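Local atomic coordinates of positive phenol-degradative gene regulator (PDB entry 5FRY), a protein that senses phenols through this N-terminal domain and activates transcription of phenol-degradation genes, probably as an ATP-dependent enhancer-binding protein. Residues 138-142 with 143-147; 159-162 with 163-167. All coordinates share one frame; numbering follows the deposited sequence.

Interaction 1 of 2, residues 138-142 with 143-147; sequences VHRQM and FGVAQ
The imidazole of H139 takes the phenyl of F143 over one face: F143 CD2 lies 3.1 Å above the imidazole plane, displaced toward the rim on the CE1–ND1 side, and CE1 of H139 to CD2 of F143 is 3.2 Å. The two planes meet obliquely, at 31°. F143 CB adds a CH-pi contact over the same ring, 4.0 Å from its centroid. Elsewhere around the imidazole, A146 CB approaches NE2 of H139 obliquely at 3.4 Å, and the carbonyl O of G144 comes near CD2. The H139 side chain extends away from its backbone N (chi1 -176°) and swings the imidazole forward, toward the C-terminal end, to meet F143 and A146. This is the C-terminal end of helix 134-143 in the V4R region, where G144 breaks the helix in a backbone conformation (phi 80°) at which any CB would collide with the O of F143, hence glycine. H139 O accepts from both F143 N (2.8 Å) and M142 N, whereas the G144 N to R140 O bond is weak. The turned chain also sets R140 CA 3.6 Å from G144 O in a CA-H...O contact. F143 packs on R51 and V55 of helix 44-58, and R51 NH1 gives H139 ND1 a weak hydrogen bond. Further on, A146 pairs through its backbone with G179.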
loop_
_atom_site.group_PDB
_atom_site.type_symbol
_atom_site.label_atom_id
_atom_site.label_comp_id
_atom_site.label_asym_id
_atom_site.label_seq_id
_atom_site.Cartn_x
_atom_site.Cartn_y
_atom_site.Cartn_z
ATOM N N VAL A 138 5.893 -4.676 11.271
ATOM C CA VAL A 138 6.878 -4.418 10.223
ATOM C C VAL A 138 8.046 -3.603 10.747
ATOM O O VAL A 138 9.201 -3.873 10.405
ATOM C CB VAL A 138 6.276 -3.679 9.007
ATOM C CG1 VAL A 138 7.336 -3.550 7.913
ATOM C CG2 VAL A 138 5.062 -4.419 8.476
ATOM N N HIS A 139 7.751 -2.603 11.571
ATOM C CA HIS A 139 8.808 -1.821 12.185
ATOM C C HIS A 139 9.774 -2.724 12.939
ATOM O O HIS A 139 10.992 -2.585 12.824
ATOM C CB HIS A 139 8.254 -0.787 13.154
ATOM C CG HIS A 139 9.309 0.097 13.731
ATOM N ND1 HIS A 139 9.740 1.242 13.097
ATOM C CD2 HIS A 139 10.057 -0.016 14.852
ATOM C CE1 HIS A 139 10.686 1.814 13.818
ATOM N NE2 HIS A 139 10.902 1.066 14.886
ATOM N N ARG A 140 9.207 -3.627 13.735
ATOM C CA ARG A 140 9.996 -4.485 14.608
ATOM C C ARG A 140 10.962 -5.339 13.800
ATOM O O ARG A 140 12.066 -5.653 14.253
ATOM C CB ARG A 140 9.088 -5.382 15.452
ATOM C CG ARG A 140 9.187 -5.126 16.947
ATOM C CD ARG A 140 8.659 -6.305 17.739
ATOM N NE ARG A 140 9.380 -7.528 17.397
ATOM C CZ ARG A 140 10.486 -7.942 18.012
ATOM N NH1 ARG A 140 11.001 -7.229 19.006
ATOM N NH2 ARG A 140 11.076 -9.069 17.636
ATOM N N GLN A 141 10.536 -5.710 12.597
ATOM C CA GLN A 141 11.356 -6.535 11.726
ATOM C C GLN A 141 12.373 -5.710 10.941
ATOM O O GLN A 141 13.395 -6.233 10.509
ATOM C CB GLN A 141 10.470 -7.333 10.776
ATOM C CG GLN A 141 9.623 -8.372 11.496
ATOM C CD GLN A 141 8.920 -9.318 10.541
ATOM O OE1 GLN A 141 8.311 -8.888 9.558
ATOM N NE2 GLN A 141 9.005 -10.619 10.824
ATOM N N MET A 142 12.115 -4.415 10.786
ATOM C CA MET A 142 13.037 -3.545 10.062
ATOM C C MET A 142 14.067 -2.849 10.961
ATOM O O MET A 142 15.174 -2.545 10.508
ATOM C CB MET A 142 12.270 -2.480 9.270
ATOM C CG MET A 142 11.314 -3.020 8.206
ATOM S SD MET A 142 12.074 -4.126 6.999
ATOM C CE MET A 142 13.181 -3.021 6.112
ATOM N N PHE A 143 13.708 -2.598 12.219
ATOM C CA PHE A 143 14.509 -1.759 13.114
ATOM C C PHE A 143 14.721 -2.376 14.495
ATOM O O PHE A 143 15.456 -1.827 15.312
ATOM C CB PHE A 143 13.848 -0.380 13.318
ATOM C CG PHE A 143 13.712 0.451 12.063
ATOM C CD1 PHE A 143 14.798 1.150 11.549
ATOM C CD2 PHE A 143 12.484 0.562 11.419
ATOM C CE1 PHE A 143 14.666 1.930 10.400
ATOM C CE2 PHE A 143 12.345 1.327 10.274
ATOM C CZ PHE A 143 13.435 2.016 9.763
ATOM N N GLY A 144 14.057 -3.491 14.770
ATOM C CA GLY A 144 14.032 -4.028 16.119
ATOM C C GLY A 144 13.010 -3.283 16.956
ATOM O O GLY A 144 12.269 -2.451 16.431
ATOM N N VAL A 145 12.956 -3.583 18.249
ATOM C CA VAL A 145 12.051 -2.885 19.160
ATOM C C VAL A 145 12.381 -1.390 19.191
ATOM O O VAL A 145 13.549 -1.005 19.151
ATOM C CB VAL A 145 12.120 -3.471 20.597
ATOM C CG1 VAL A 145 11.242 -2.670 21.553
ATOM C CG2 VAL A 145 11.714 -4.934 20.601
ATOM N N ALA A 146 11.351 -0.546 19.253
ATOM C CA ALA A 146 11.541 0.906 19.212
ATOM C C ALA A 146 11.360 1.563 20.581
ATOM O O ALA A 146 10.649 1.050 21.443
ATOM C CB ALA A 146 10.583 1.538 18.196
ATOM N N GLN A 147 11.995 2.714 20.771
ATOM C CA GLN A 147 11.953 3.388 22.064
ATOM C C GLN A 147 10.810 4.421 22.129
ATOM O O GLN A 147 10.743 5.229 23.057
ATOM C CB GLN A 147 13.319 4.033 22.369
ATOM C CG GLN A 147 14.183 3.281 23.431
ATOM C CD GLN A 147 14.777 1.931 22.957
ATOM O OE1 GLN A 147 15.412 1.845 21.902
ATOM N NE2 GLN A 147 14.585 0.882 23.762
#

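Interaction 2 of 2, residues 159-162 with 163-167; sequences TGYT and SALMG. With ERH (3,4-dimethylphenol), chain D.
Y161 and L165 sit one turn apart on helix 152-166, the V4R-domain helix that lines the phenol pocket, and touch through CE1 of Y161 and CD2 of L165 at 4.1 Å. A chi1 of 179° directs the Y161 side chain away from its main-chain N and places the tyrosine ring between L165 and the bound dimethylphenol. On the ligand side, methyl C09 lies 3.3 Å from Y161 CD1 and equally near Y161 CB; it approaches the ring obliquely. T162 is the second pocket residue here, its OG1 3.7 Å from the same methyl. Both polar ends are held elsewhere: Y161 OH bonds to M94 O, while T162 OG1 is tied to Y172 OH, itself of the pocket, and to A158 O one turn back.

Behind this shell, the T162 and M166 side chains run alongside each other, CG2 of T162 4.1 Å from CG of M166. L165 and M166 pack against I117 and I119, at the end of strand 109-118 and in the loop after it, and A79 of helix 60-84 meets Y161 and A164. Regular i to i+4 bonds run from A164 N, L165 N and M166 N to the carbonyls of G160, Y161 and T162, and the helix ends as G167 turns to positive phi. S163 OG takes the N-H of I170, at the start of strand 170-176. T159 O takes two donors of S163 from opposite faces of its carbonyl plane: S163 N at 2.8 Å, tilted 23° from that plane, and S163 OG, also at 2.8 Å but 38° out of it.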
loop_
_atom_site.group_PDB
_atom_site.type_symbol
_atom_site.label_atom_id
_atom_site.label_comp_id
_atom_site.label_asym_id
_atom_site.label_seq_id
_atom_site.Cartn_x
_atom_site.Cartn_y
_atom_site.Cartn_z
ATOM N N THR A 159 -6.958 9.492 13.400
ATOM C CA THR A 159 -7.109 10.935 13.456
ATOM C C THR A 159 -7.957 11.460 12.291
ATOM O O THR A 159 -8.947 12.201 12.496
ATOM C CB THR A 159 -5.720 11.603 13.459
ATOM O OG1 THR A 159 -4.985 11.136 14.601
ATOM C CG2 THR A 159 -5.826 13.105 13.506
ATOM N N GLY A 160 -7.592 11.046 11.081
ATOM C CA GLY A 160 -8.177 11.576 9.859
ATOM C C GLY A 160 -9.639 11.222 9.754
ATOM O O GLY A 160 -10.470 12.090 9.493
ATOM N N TYR A 161 -9.941 9.956 10.000
ATOM C CA TYR A 161 -11.303 9.440 9.949
ATOM C C TYR A 161 -12.176 10.120 10.989
ATOM O O TYR A 161 -13.228 10.640 10.662
ATOM C CB TYR A 161 -11.318 7.925 10.170
ATOM C CG TYR A 161 -12.717 7.330 10.164
ATOM C CD1 TYR A 161 -13.535 7.403 11.294
ATOM C CD2 TYR A 161 -13.223 6.712 9.029
ATOM C CE1 TYR A 161 -14.823 6.880 11.286
ATOM C CE2 TYR A 161 -14.496 6.174 9.019
ATOM C CZ TYR A 161 -15.290 6.258 10.151
ATOM O OH TYR A 161 -16.555 5.716 10.127
ATOM N N THR A 162 -11.730 10.114 12.246
ATOM C CA THR A 162 -12.546 10.682 13.320
ATOM C C THR A 162 -12.730 12.161 13.092
ATOM O O THR A 162 -13.822 12.707 13.273
ATOM C CB THR A 162 -11.907 10.451 14.687
ATOM O OG1 THR A 162 -11.507 9.074 14.789
ATOM C CG2 THR A 162 -12.899 10.833 15.830
ATOM N N SER A 163 -11.655 12.824 12.714
ATOM C CA SER A 163 -11.731 14.256 12.420
ATOM C C SER A 163 -12.727 14.569 11.312
ATOM O O SER A 163 -13.490 15.519 11.437
ATOM C CB SER A 163 -10.361 14.808 12.057
ATOM O OG SER A 163 -9.527 14.809 13.199
ATOM N N ALA A 164 -12.740 13.779 10.241
ATOM C CA ALA A 164 -13.635 14.089 9.122
ATOM C C ALA A 164 -15.084 13.843 9.522
ATOM O O ALA A 164 -16.002 14.603 9.163
ATOM C CB ALA A 164 -13.245 13.267 7.903
ATOM N N LEU A 165 -15.271 12.806 10.318
ATOM C CA LEU A 165 -16.564 12.438 10.843
ATOM C C LEU A 165 -17.088 13.532 11.787
ATOM O O LEU A 165 -18.269 13.858 11.740
ATOM C CB LEU A 165 -16.472 11.083 11.568
ATOM C CG LEU A 165 -17.700 10.665 12.380
ATOM C CD1 LEU A 165 -18.882 10.378 11.473
ATOM C CD2 LEU A 165 -17.381 9.441 13.244
ATOM N N MET A 166 -16.198 14.122 12.592
ATOM C CA MET A 166 -16.586 15.178 13.548
ATOM C C MET A 166 -16.624 16.606 12.967
ATOM O O MET A 166 -17.266 17.488 13.537
ATOM C CB MET A 166 -15.637 15.184 14.748
ATOM C CG MET A 166 -15.631 13.927 15.621
ATOM S SD MET A 166 -17.086 13.732 16.677
ATOM C CE MET A 166 -17.158 15.353 17.473
ATOM N N GLY A 167 -15.932 16.841 11.884
ATOM C CA GLY A 167 -15.789 18.185 11.389
ATOM C C GLY A 167 -15.002 18.995 12.371
ATOM O O GLY A 167 -15.159 20.158 12.478
HETATM O O01 ERH D . -8.020 2.027 13.503
HETATM C C02 ERH D . -10.087 3.952 16.013
HETATM C C03 ERH D . -10.372 4.934 13.755
HETATM C C04 ERH D . -10.663 4.893 15.239
HETATM C C05 ERH D . -9.150 2.936 15.398
HETATM C C06 ERH D . -9.538 4.029 13.206
HETATM C C07 ERH D . -8.892 2.972 14.076
HETATM C C08 ERH D . -10.377 3.911 17.498
HETATM C C09 ERH D . -11.019 5.991 12.886
#

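Both interactions belong to the V4R region but lie on opposite sides of the chain's centre, their centres 29 Å apart and their nearest atoms about 18 Å apart. Interaction 1 closes helix 134-143, and the loop that follows leads to zinc ligand C151, directly before helix 152-166, whose last turns hold interaction 2. The zinc ion, bound by C151, E174, C177 and C185, lies nearer the first: about 8 Å from the side chain of H139, against about 13 Å from that of T159. Interaction 2 instead supplies Y161 and T162 to the dimethylphenol pocket; helix 152-166 starts beside the zinc ligand C151 and passes the pocket further along.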